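Local coordinates for leucine aminopeptidase A1, chloroplastic (Solanum lycopersicum, PDB 5D8N), which removes N-terminal amino acids, preferably leucine, from peptides as a metal-dependent homohexameric aminopeptidase of the M17 family, and regulates wound signaling, at residues A[338-344]-A[523-527]; A[422-426]-A[503-507]. The protein carries 1 engineered substitution. One frame throughout, in Å; residues are numbered along the deposited sequence.

Interaction 1. Residues A[338-344]-A[523-527]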
loop_
_atom_site.group_PDB
_atom_site.type_symbol
_atom_site.label_atom_id
_atom_site.label_comp_id
_atom_site.label_asym_id
_atom_site.label_seq_id
_atom_site.Cartn_x
_atom_site.Cartn_y
_atom_site.Cartn_z
ATOM N N ALA A 338 32.681 -11.113 29.457
ATOM C CA ALA A 338 32.931 -10.326 30.646
ATOM C C ALA A 338 33.098 -11.214 31.893
ATOM O O ALA A 338 34.040 -11.048 32.671
ATOM C CB ALA A 338 31.826 -9.295 30.846
ATOM N N LEU A 339 32.153 -12.122 32.099
ATOM C CA LEU A 339 32.109 -12.888 33.322
ATOM C C LEU A 339 33.279 -13.849 33.395
ATOM O O LEU A 339 33.772 -14.177 34.467
ATOM C CB LEU A 339 30.778 -13.605 33.426
ATOM C CG LEU A 339 29.610 -12.638 33.701
ATOM C CD1 LEU A 339 28.275 -13.348 33.521
ATOM C CD2 LEU A 339 29.682 -12.049 35.107
ATOM N N GLY A 340 33.760 -14.289 32.246
ATOM C CA GLY A 340 34.928 -15.148 32.232
ATOM C C GLY A 340 36.140 -14.489 32.871
ATOM O O GLY A 340 36.874 -15.162 33.608
ATOM N N GLU A 341 36.295 -13.178 32.653
ATOM C CA GLU A 341 37.339 -12.404 33.288
ATOM C C GLU A 341 37.016 -12.095 34.740
ATOM O O GLU A 341 37.906 -12.053 35.579
ATOM C CB GLU A 341 37.572 -11.072 32.561
ATOM C CG GLU A 341 38.092 -11.217 31.145
ATOM C CD GLU A 341 39.606 -11.310 31.076
ATOM O OE1 GLU A 341 40.257 -11.494 32.126
ATOM O OE2 GLU A 341 40.105 -11.412 29.943
ATOM N N ILE A 342 35.789 -11.653 35.005
ATOM C CA ILE A 342 35.432 -11.146 36.326
ATOM C C ILE A 342 35.372 -12.265 37.361
ATOM O O ILE A 342 35.739 -12.066 38.527
ATOM C CB ILE A 342 34.081 -10.421 36.284
ATOM C CG1 ILE A 342 34.182 -9.151 35.421
ATOM C CG2 ILE A 342 33.627 -10.077 37.696
ATOM C CD1 ILE A 342 32.843 -8.612 34.968
ATOM N N ARG A 343 35.001 -13.463 36.918
ATOM C CA ARG A 343 35.033 -14.679 37.767
ATOM C C ARG A 343 34.274 -14.541 39.064
ATOM O O ARG A 343 34.792 -14.884 40.107
ATOM C CB ARG A 343 36.455 -15.076 38.164
ATOM C CG ARG A 343 37.339 -15.455 37.007
ATOM C CD ARG A 343 38.761 -15.645 37.518
ATOM N NE ARG A 343 38.919 -16.923 38.223
ATOM C CZ ARG A 343 39.332 -18.058 37.659
ATOM N NH1 ARG A 343 39.564 -18.124 36.349
ATOM N NH2 ARG A 343 39.344 -19.180 38.376
ATOM N N PRO A 344 32.985 -14.218 39.000
ATOM C CA PRO A 344 32.251 -14.177 40.261
ATOM C C PRO A 344 32.055 -15.554 40.883
ATOM O O PRO A 344 31.798 -16.538 40.194
ATOM C CB PRO A 344 30.909 -13.580 39.861
ATOM C CG PRO A 344 30.773 -13.912 38.409
ATOM C CD PRO A 344 32.161 -13.834 37.846
ATOM N N VAL A 523 25.618 -8.359 33.152
ATOM C CA VAL A 523 26.735 -8.542 34.060
ATOM C C VAL A 523 26.356 -8.034 35.452
ATOM O O VAL A 523 26.622 -8.722 36.457
ATOM C CB VAL A 523 28.024 -7.871 33.556
ATOM C CG1 VAL A 523 29.088 -7.829 34.654
ATOM C CG2 VAL A 523 28.533 -8.606 32.330
ATOM N N GLU A 524 25.814 -6.819 35.516
ATOM C CA GLU A 524 25.403 -6.276 36.812
ATOM C C GLU A 524 24.398 -7.201 37.465
ATOM O O GLU A 524 24.425 -7.399 38.677
ATOM C CB GLU A 524 24.809 -4.875 36.701
ATOM C CG GLU A 524 25.850 -3.788 36.452
ATOM C CD GLU A 524 26.804 -3.561 37.628
ATOM O OE1 GLU A 524 26.414 -3.819 38.790
ATOM O OE2 GLU A 524 27.892 -2.996 37.379
ATOM N N TRP A 525 23.451 -7.716 36.691
ATOM C CA TRP A 525 22.424 -8.564 37.272
ATOM C C TRP A 525 23.029 -9.842 37.858
ATOM O O TRP A 525 22.652 -10.296 38.932
ATOM C CB TRP A 525 21.377 -8.927 36.213
ATOM C CG TRP A 525 20.321 -9.874 36.708
ATOM C CD1 TRP A 525 19.323 -9.593 37.599
ATOM C CD2 TRP A 525 20.207 -11.261 36.403
ATOM N NE1 TRP A 525 18.495 -10.679 37.728
ATOM C CE2 TRP A 525 19.050 -11.733 37.056
ATOM C CE3 TRP A 525 20.873 -12.112 35.514
ATOM C CZ2 TRP A 525 18.566 -13.026 36.876
ATOM C CZ3 TRP A 525 20.417 -13.416 35.361
ATOM C CH2 TRP A 525 19.249 -13.846 36.016
ATOM N N VAL A 526 23.907 -10.496 37.106
ATOM C CA VAL A 526 24.590 -11.696 37.608
ATOM C C VAL A 526 25.338 -11.414 38.904
ATOM O O VAL A 526 25.239 -12.184 39.859
ATOM C CB VAL A 526 25.567 -12.281 36.552
ATOM C CG1 VAL A 526 26.472 -13.347 37.142
ATOM C CG2 VAL A 526 24.764 -12.862 35.402
ATOM N N LEU A 527 26.075 -10.305 38.921
ATOM C CA LEU A 527 26.878 -9.926 40.070
ATOM C C LEU A 527 26.064 -9.575 41.306
ATOM O O LEU A 527 26.528 -9.779 42.424
ATOM C CB LEU A 527 27.742 -8.727 39.732
ATOM C CG LEU A 527 28.922 -9.089 38.825
ATOM C CD1 LEU A 527 29.834 -7.880 38.689
ATOM C CD2 LEU A 527 29.701 -10.262 39.375
#
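Val523, Leu339 and Leu527 lose the most surface in this contact between two helix ends. Val523 points its CA-to-CB bond at the other helix and meets three residues there. Its CG2 lies 3.7 Å from Ala338 CB. Its CG1 lies 3.8 Å from Ile342 CD1 and 4.3 Å from Leu339 CD2. Val523 therefore sits against one helical turn, formed by Ala338, Leu339 and Ile342. Leu339 reaches across as well. Both its methyls approach Val526: Leu339 CD1 lies 4.0 Å from Val526 CG2, and CD2 lies 4.0 Å from Val526 CG1. Leu527 starts out sideways, but its end swings in. Leu527 CD2 is 3.6 Å from Pro344 CB and 4.3 Å from Ile342 CG2. Pro344 can take part because the chain leaves the helix at Arg343, which has positive phi, and the proline comes back toward helix 519-527. The contact is wholly apolar. The segment axes cross at -43° and stay 11.3 Å apart at closest approach, so side chains fill the gap. Below this layer, Leu339 packs on Phe351, and Val526 on Val347 and Val349, all of strand 347-358. Tyr205 of helix 197-221 covers Ile342, Val523 and Leu527. This is helix-helix packing on one face of the central mixed sheet, as expected for the alpha/beta catalytic domain of M17 aminopeptidases.

Interaction 2. Residues A[422-426]-A[503-507]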
loop_
_atom_site.group_PDB
_atom_site.type_symbol
_atom_site.label_atom_id
_atom_site.label_comp_id
_atom_site.label_asym_id
_atom_site.label_seq_id
_atom_site.Cartn_x
_atom_site.Cartn_y
_atom_site.Cartn_z
ATOM N N GLY A 422 10.151 3.472 21.571
ATOM C CA GLY A 422 11.105 4.178 20.758
ATOM C C GLY A 422 12.356 3.369 20.496
ATOM O O GLY A 422 12.455 2.219 20.881
ATOM N N PRO A 423 13.354 3.995 19.881
ATOM C CA PRO A 423 14.584 3.297 19.506
ATOM C C PRO A 423 15.546 2.960 20.648
ATOM O O PRO A 423 16.444 2.133 20.462
ATOM C CB PRO A 423 15.259 4.263 18.528
ATOM C CG PRO A 423 14.693 5.619 18.841
ATOM C CD PRO A 423 13.273 5.347 19.305
ATOM N N SER A 424 15.383 3.599 21.804
ATOM C CA SER A 424 16.427 3.639 22.800
ATOM C C SER A 424 16.129 2.877 24.092
ATOM O O SER A 424 17.019 2.738 24.934
ATOM C CB SER A 424 16.754 5.081 23.171
ATOM O OG SER A 424 17.069 5.863 22.045
ATOM N N VAL A 425 14.898 2.407 24.259
ATOM C CA VAL A 425 14.436 1.850 25.530
ATOM C C VAL A 425 13.852 0.454 25.304
ATOM O O VAL A 425 12.896 0.283 24.556
ATOM C CB VAL A 425 13.335 2.735 26.175
ATOM C CG1 VAL A 425 12.920 2.135 27.521
ATOM C CG2 VAL A 425 13.834 4.166 26.415
ATOM N N ALA A 426 14.446 -0.548 25.934
ATOM C CA ALA A 426 13.989 -1.916 25.768
ATOM C C ALA A 426 12.794 -2.179 26.668
ATOM O O ALA A 426 12.641 -1.557 27.720
ATOM C CB ALA A 426 15.117 -2.892 26.076
ATOM N N ALA A 503 14.684 -4.977 20.411
ATOM C CA ALA A 503 14.665 -4.577 19.015
ATOM C C ALA A 503 15.253 -3.202 18.749
ATOM O O ALA A 503 15.928 -3.020 17.736
ATOM C CB ALA A 503 13.258 -4.653 18.444
ATOM N N GLY A 504 14.963 -2.223 19.603
ATOM C CA GLY A 504 15.484 -0.872 19.379
ATOM C C GLY A 504 16.946 -0.746 19.738
ATOM O O GLY A 504 17.755 -0.368 18.898
ATOM N N PRO A 505 17.282 -0.873 21.033
ATOM C CA PRO A 505 18.576 -0.292 21.406
ATOM C C PRO A 505 19.833 -1.071 21.015
ATOM O O PRO A 505 20.941 -0.547 21.207
ATOM C CB PRO A 505 18.486 -0.137 22.924
ATOM C CG PRO A 505 17.346 -0.981 23.363
ATOM C CD PRO A 505 16.418 -1.121 22.199
ATOM N N VAL A 506 19.662 -2.242 20.411
ATOM C CA VAL A 506 20.826 -2.999 19.969
ATOM C C VAL A 506 21.540 -2.362 18.776
ATOM O O VAL A 506 22.607 -2.794 18.405
ATOM C CB VAL A 506 20.516 -4.475 19.652
ATOM C CG1 VAL A 506 20.017 -5.215 20.880
ATOM C CG2 VAL A 506 19.492 -4.568 18.551
ATOM N N TRP A 507 20.866 -1.466 18.081
ATOM C CA TRP A 507 21.411 -0.883 16.886
ATOM C C TRP A 507 21.229 0.609 16.959
ATOM O O TRP A 507 20.134 1.066 17.251
ATOM C CB TRP A 507 20.707 -1.422 15.634
ATOM C CG TRP A 507 21.255 -0.875 14.374
ATOM C CD1 TRP A 507 20.738 0.142 13.592
ATOM C CD2 TRP A 507 22.475 -1.277 13.770
ATOM N NE1 TRP A 507 21.625 0.435 12.583
ATOM C CE2 TRP A 507 22.697 -0.415 12.679
ATOM C CE3 TRP A 507 23.345 -2.343 13.983
ATOM C CZ2 TRP A 507 23.769 -0.575 11.836
ATOM C CZ3 TRP A 507 24.424 -2.494 13.149
ATOM C CH2 TRP A 507 24.651 -1.592 12.115
HETATM O O HOH W 1 18.506 2.430 18.758
#
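Pro505 lays its ring against the backbone of Ser424, Val425 and Ala426, and it buries more surface here than any other residue. Its CB is 3.8 Å from Ser424 O. Its CG is 3.9 Å from Ala426 N and 4.0 Å from Ala426 CB. Tyr517 also touches both Pro505 and Ala426. Backbone meets backbone at Gly504. Pro423 O is 3.0 Å from Gly504 C and 3.2 Å from Pro505 N, which has no hydrogen to give. A CA-H...O contact joins Pro505 CA to Pro423 O at 3.4 Å. Such closeness needs glycine at 504, since a CB there would clash with Pro423 O. Water 1 adds a polar link. It lies 2.7 Å from Pro423 O and 2.6 Å from Trp507 O, placed to donate to either and so bridge the loops, though other acceptors compete for its protons. Gly504 to Trp507 form a type I beta turn, with a weak hydrogen bond from Trp507 N to Gly504 O at 3.4 Å. On the outer side, Tyr459 of a second subunit packs on Pro423 and Val425, and its OH hydrogen-bonds Ser424 N. Gly504 lies about 12 Å from the side chains of Lys300 and Asp325, which bind Mg(2+). The arrangement is loop-to-loop packing beside the neighbouring strands 426-429 and 496-501, in the M17 catalytic domain and at a subunit contact of the hexamer.

In the fold
From the N terminus, the chain first passes through the macro-like N-terminal domain. Both contacts belong to the catalytic part that follows. Helix 327-342 supplies the first half of interaction 1. The chain then runs through strands 347-358 and 406-411 to the loop 422-426, the first half of interaction 2. After 76 more residues, which include helices 433-446 and 479-488 and strand 496-501, segment 503-507 closes interaction 2. Helix 519-527 then closes interaction 1 near the C terminus. Interaction 2 is thus nested inside the loop of interaction 1. Their centres are 24 Å apart and they do not touch. Interaction 1 ties two helices together; interaction 2 joins loops flanking sheet strands.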